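Side-chain contacts in membrane-bound protease PH1510 (Pyrococcus horikoshii, PDB 6M4B), which cleaves proteins, preferentially near hydrophobic or aromatic residues, and can degrade casein and a stomatin homolog in vitro, here as its N-terminal protease domain with the nucleophile replaced: residues Tyr24-Phe27 / Asp28-Thr32; Ala147-Phe150 / Ile151-Leu155. The protein carries 1 engineered substitution. All coordinates share one frame; numbering follows the deposited sequence.

Interaction 1: residues Tyr24-Phe27 / Asp28-Thr32; sequences YDQF and DRYIT
F27 and I31 meet one turn apart on the buried side of the helix 21-36. CD1 of I31 comes to the edge of the F27 ring, near its plane, and lies 4.2 Å from CD1 of F27. The root of the I31 branch is packed more tightly: I31 CG1 is 3.1 Å from F27 O. That same oxygen accepts the backbone bond from I31 N at 3.0 Å. Y30 packs beside them. Its ring leans obliquely on the previous turn, with CD2 3.2 Å from Q26 O, an oxygen that also takes the N-H of Y30 at 2.9 Å. Here the bond is almost straight, at 176°.

The other flank is looser. CB of D28 sits over one face of the Y24 ring, 4.0 Å from CE2. With CG of D28 anti to its backbone N (chi1 -175°), the carboxylate is carried to the hydroxyl end of the ring, where CG of D28 is 4.0 Å from OH of Y24. The ring and carboxylate planes differ by only 21°. The polar end of D28 is held from outside: OD1 forms a salt bridge with R62 of helix 53-64. D25 is exposed and marks the solvent side. R29 extends along the same flank, and its NH2 makes a weak hydrogen bond to A209 O.

The packed face belongs to the fold. F27 rests on I15, I44 and I59, and Y30 on A13, I15 and I42. This is the crossover helix of a beta-alpha-beta unit, linking the parallel strands 9-16 and 41-47 in a domain of the ClpP/crotonase clan.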
loop_
_atom_site.group_PDB
_atom_site.type_symbol
_atom_site.label_atom_id
_atom_site.label_comp_id
_atom_site.label_asym_id
_atom_site.label_seq_id
_atom_site.Cartn_x
_atom_site.Cartn_y
_atom_site.Cartn_z
ATOM N N TYR A 24 -1.833 -15.715 -0.625
ATOM C CA TYR A 24 -0.597 -14.924 -0.693
ATOM C C TYR A 24 0.560 -15.786 -1.148
ATOM O O TYR A 24 1.227 -15.423 -2.100
ATOM C CB TYR A 24 -0.216 -14.155 0.606
ATOM C CG TYR A 24 1.144 -13.489 0.466
ATOM C CD1 TYR A 24 1.301 -12.302 -0.233
ATOM C CD2 TYR A 24 2.301 -14.091 0.982
ATOM C CE1 TYR A 24 2.571 -11.716 -0.394
ATOM C CE2 TYR A 24 3.563 -13.514 0.829
ATOM C CZ TYR A 24 3.701 -12.324 0.144
ATOM O OH TYR A 24 4.977 -11.768 -0.014
ATOM N N ASP A 25 0.826 -16.908 -0.456
ATOM C CA ASP A 25 2.017 -17.779 -0.773
ATOM C C ASP A 25 1.990 -18.269 -2.238
ATOM O O ASP A 25 3.034 -18.320 -2.885
ATOM C CB ASP A 25 2.135 -19.018 0.139
ATOM C CG ASP A 25 2.372 -18.681 1.588
ATOM O OD1 ASP A 25 3.088 -17.718 1.915
ATOM O OD2 ASP A 25 1.841 -19.422 2.424
ATOM N N GLN A 26 0.792 -18.559 -2.749
ATOM C CA GLN A 26 0.621 -18.921 -4.159
ATOM C C GLN A 26 1.088 -17.784 -5.103
ATOM O O GLN A 26 1.957 -18.021 -5.928
ATOM C CB GLN A 26 -0.809 -19.296 -4.469
ATOM C CG GLN A 26 -1.319 -20.517 -3.704
ATOM C CD GLN A 26 -2.757 -20.827 -4.064
ATOM O OE1 GLN A 26 -3.693 -20.483 -3.330
ATOM N NE2 GLN A 26 -2.952 -21.395 -5.250
ATOM N N PHE A 27 0.557 -16.560 -4.941
ATOM C CA PHE A 27 1.034 -15.382 -5.709
ATOM C C PHE A 27 2.503 -15.171 -5.505
ATOM O O PHE A 27 3.233 -14.860 -6.463
ATOM C CB PHE A 27 0.321 -14.069 -5.301
ATOM C CG PHE A 27 -1.028 -13.855 -5.928
ATOM C CD1 PHE A 27 -1.154 -13.117 -7.085
ATOM C CD2 PHE A 27 -2.172 -14.322 -5.340
ATOM C CE1 PHE A 27 -2.397 -12.857 -7.643
ATOM C CE2 PHE A 27 -3.424 -14.079 -5.900
ATOM C CZ PHE A 27 -3.531 -13.331 -7.051
ATOM N N ASP A 28 2.971 -15.293 -4.264
ATOM C CA ASP A 28 4.426 -15.086 -4.044
ATOM C C ASP A 28 5.269 -16.093 -4.864
ATOM O O ASP A 28 6.280 -15.718 -5.498
ATOM C CB ASP A 28 4.794 -15.180 -2.566
ATOM C CG ASP A 28 6.247 -14.850 -2.286
ATOM O OD1 ASP A 28 6.863 -14.019 -2.976
ATOM O OD2 ASP A 28 6.807 -15.429 -1.322
ATOM N N ARG A 29 4.850 -17.355 -4.842
ATOM C CA ARG A 29 5.630 -18.416 -5.496
ATOM C C ARG A 29 5.605 -18.219 -7.009
ATOM O O ARG A 29 6.673 -18.149 -7.629
ATOM C CB ARG A 29 5.103 -19.817 -5.104
ATOM C CG ARG A 29 5.871 -21.003 -5.695
ATOM C CD ARG A 29 5.324 -22.380 -5.191
ATOM N NE ARG A 29 5.635 -23.446 -6.164
ATOM C CZ ARG A 29 4.888 -23.787 -7.224
ATOM N NH1 ARG A 29 5.296 -24.775 -8.019
ATOM N NH2 ARG A 29 3.747 -23.161 -7.508
ATOM N N TYR A 30 4.398 -18.093 -7.577
ATOM C CA TYR A 30 4.229 -17.930 -9.026
ATOM C C TYR A 30 4.972 -16.682 -9.562
ATOM O O TYR A 30 5.640 -16.715 -10.591
ATOM C CB TYR A 30 2.750 -17.816 -9.388
ATOM C CG TYR A 30 1.910 -19.065 -9.214
ATOM C CD1 TYR A 30 2.368 -20.312 -9.638
ATOM C CD2 TYR A 30 0.621 -18.996 -8.675
ATOM C CE1 TYR A 30 1.579 -21.457 -9.505
ATOM C CE2 TYR A 30 -0.179 -20.128 -8.542
ATOM C CZ TYR A 30 0.310 -21.367 -8.954
ATOM O OH TYR A 30 -0.466 -22.510 -8.832
ATOM N N ILE A 31 4.859 -15.572 -8.859
ATOM C CA ILE A 31 5.520 -14.345 -9.312
ATOM C C ILE A 31 7.033 -14.491 -9.165
ATOM O O ILE A 31 7.790 -14.039 -10.026
ATOM C CB ILE A 31 4.976 -13.098 -8.564
ATOM C CG1 ILE A 31 3.504 -12.880 -8.895
ATOM C CG2 ILE A 31 5.763 -11.845 -8.926
ATOM C CD1 ILE A 31 2.771 -11.919 -7.975
ATOM N N THR A 32 7.489 -15.110 -8.073
ATOM C CA THR A 32 8.950 -15.261 -7.860
ATOM C C THR A 32 9.568 -16.091 -8.987
ATOM O O THR A 32 10.585 -15.702 -9.597
ATOM C CB THR A 32 9.304 -15.888 -6.482
ATOM O OG1 THR A 32 8.690 -15.120 -5.442
ATOM C CG2 THR A 32 10.803 -15.855 -6.270
#

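Interaction 2: residues Ala147-Phe150 / Ile151-Leu155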
loop_
_atom_site.group_PDB
_atom_site.type_symbol
_atom_site.label_atom_id
_atom_site.label_comp_id
_atom_site.label_asym_id
_atom_site.label_seq_id
_atom_site.Cartn_x
_atom_site.Cartn_y
_atom_site.Cartn_z
ATOM N N ALA A 147 -14.516 2.788 -8.910
ATOM C CA ALA A 147 -13.892 1.965 -7.857
ATOM C C ALA A 147 -14.555 2.210 -6.496
ATOM O O ALA A 147 -14.813 1.274 -5.748
ATOM C CB ALA A 147 -12.387 2.207 -7.770
ATOM N N GLU A 148 -14.812 3.471 -6.185
ATOM C CA GLU A 148 -15.514 3.840 -4.942
ATOM C C GLU A 148 -16.910 3.207 -4.929
ATOM O O GLU A 148 -17.292 2.578 -3.960
ATOM C CB GLU A 148 -15.616 5.365 -4.791
ATOM C CG GLU A 148 -16.342 5.768 -3.509
ATOM C CD GLU A 148 -16.359 7.275 -3.210
ATOM O OE1 GLU A 148 -17.154 7.675 -2.359
ATOM O OE2 GLU A 148 -15.643 8.071 -3.814
ATOM N N GLU A 149 -17.622 3.280 -6.048
ATOM C CA GLU A 149 -18.931 2.644 -6.112
ATOM C C GLU A 149 -18.946 1.151 -5.926
ATOM O O GLU A 149 -19.953 0.615 -5.450
ATOM C CB GLU A 149 -19.680 3.039 -7.361
ATOM C CG GLU A 149 -19.880 4.563 -7.483
ATOM C CD GLU A 149 -20.590 4.954 -8.761
ATOM O OE1 GLU A 149 -21.059 4.064 -9.469
ATOM O OE2 GLU A 149 -20.732 6.142 -9.034
ATOM N N PHE A 150 -17.867 0.447 -6.252
ATOM C CA PHE A 150 -17.841 -0.957 -5.917
ATOM C C PHE A 150 -18.141 -1.163 -4.424
ATOM O O PHE A 150 -18.577 -2.245 -4.028
ATOM C CB PHE A 150 -16.472 -1.627 -6.193
ATOM C CG PHE A 150 -16.047 -1.695 -7.644
ATOM C CD1 PHE A 150 -16.967 -1.729 -8.688
ATOM C CD2 PHE A 150 -14.671 -1.709 -7.962
ATOM C CE1 PHE A 150 -16.559 -1.812 -10.005
ATOM C CE2 PHE A 150 -14.247 -1.800 -9.285
ATOM C CZ PHE A 150 -15.195 -1.878 -10.311
ATOM N N ILE A 151 -17.757 -0.197 -3.602
ATOM C CA ILE A 151 -17.965 -0.260 -2.177
ATOM C C ILE A 151 -19.315 0.388 -1.844
ATOM O O ILE A 151 -20.156 -0.252 -1.231
ATOM C CB ILE A 151 -16.817 0.443 -1.383
ATOM C CG1 ILE A 151 -15.551 -0.387 -1.436
ATOM C CG2 ILE A 151 -17.192 0.695 0.079
ATOM C CD1 ILE A 151 -14.350 0.259 -0.787
ATOM N N THR A 152 -19.504 1.653 -2.225
ATOM C CA THR A 152 -20.635 2.419 -1.697
ATOM C C THR A 152 -21.992 1.926 -2.235
ATOM O O THR A 152 -22.995 2.081 -1.574
ATOM C CB THR A 152 -20.520 3.894 -2.023
ATOM O OG1 THR A 152 -20.436 4.048 -3.450
ATOM C CG2 THR A 152 -19.302 4.522 -1.296
ATOM N N LYS A 153 -22.003 1.357 -3.442
ATOM C CA LYS A 153 -23.196 0.814 -4.080
ATOM C C LYS A 153 -23.126 -0.692 -4.211
ATOM O O LYS A 153 -24.059 -1.312 -4.667
ATOM C CB LYS A 153 -23.364 1.489 -5.442
ATOM C CG LYS A 153 -23.800 2.914 -5.250
ATOM C CD LYS A 153 -23.929 3.806 -6.468
ATOM C CE LYS A 153 -23.951 5.266 -6.002
ATOM N NZ LYS A 153 -24.839 6.181 -6.793
ATOM N N ASP A 154 -22.039 -1.310 -3.783
ATOM C CA ASP A 154 -21.813 -2.732 -4.063
ATOM C C ASP A 154 -21.869 -3.035 -5.586
ATOM O O ASP A 154 -22.229 -4.126 -6.014
ATOM C CB ASP A 154 -22.814 -3.600 -3.259
ATOM C CG ASP A 154 -22.249 -4.945 -2.912
ATOM O OD1 ASP A 154 -21.026 -5.039 -2.685
ATOM O OD2 ASP A 154 -23.009 -5.947 -2.861
ATOM N N LEU A 155 -21.498 -2.037 -6.381
ATOM C CA LEU A 155 -21.508 -2.136 -7.821
ATOM C C LEU A 155 -20.633 -3.308 -8.301
ATOM O O LEU A 155 -19.546 -3.554 -7.793
ATOM C CB LEU A 155 -21.037 -0.838 -8.428
ATOM C CG LEU A 155 -21.092 -0.735 -9.954
ATOM C CD1 LEU A 155 -22.516 -0.775 -10.472
ATOM C CD2 LEU A 155 -20.368 0.528 -10.450
#
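E149 and L155 meet where the helix 144-152 ends. Their side chains lie side by side and point the same way, with E149 OE1 3.7 Å from L155 CD2. Beneath them, E149 O is gripped by two backbone donors. K153 N binds at 3.0 Å and L155 N at 3.2 Å, from opposite faces of the carbonyl plane. K153 also runs beside E149, but its NZ stays 4.7 Å from E149 OE2. The opposite charges may attract without touching.

F150 is buried beside this turn. Its CD1 is 3.3 Å from L155 O, which approaches the ring obliquely. On the other flank, CG of E148 touches CG2 of T152 at 3.9 Å. OG1 of T152 lies between its own backbone N and carbonyl carbon (chi1 58°), which brings it to 3.4 Å from CA of E149. E148 O accepts two bonds, from T152 N in the carbonyl plane and from I151 N well above it.

These features mark the C-terminal end of a helix. D154 has left the helix with positive phi (56°) and turns the chain, so that L155 N reaches back to E149 O. The CA of D154 makes a C-H...O contact of 3.3 Å with F150 O.

The substrate-binding segment adjoins this end: R107 donates its N to D154 OD1 and its NH1 to T152 O, and backbone bonds join F150 to C106 and L155 to A105. E148 OE2 forms a salt bridge with K134 and I151 packs on I130 and Y87, so the helix lies against helices 123-139 and 84-90. Its end leads into strand 156-157, which pairs antiparallel with strand 102-104.

Interaction 1 comes first along the chain, in helix 21-36, and interaction 2 follows at the end of helix 144-152. Their centres are 28 Å apart, on opposite sides of the chain's centre. The nearest atoms are about 16 Å apart, so the two do not touch. Both belong to the N-terminal protease domain. Interaction 1 packs a crossover helix on the six-stranded parallel sheet. Interaction 2 borders the three-stranded mixed sheet and lies near the engineered A83, which replaces the nucleophile. One contact therefore belongs to the sheet framework and the other to the surroundings of the substrate site.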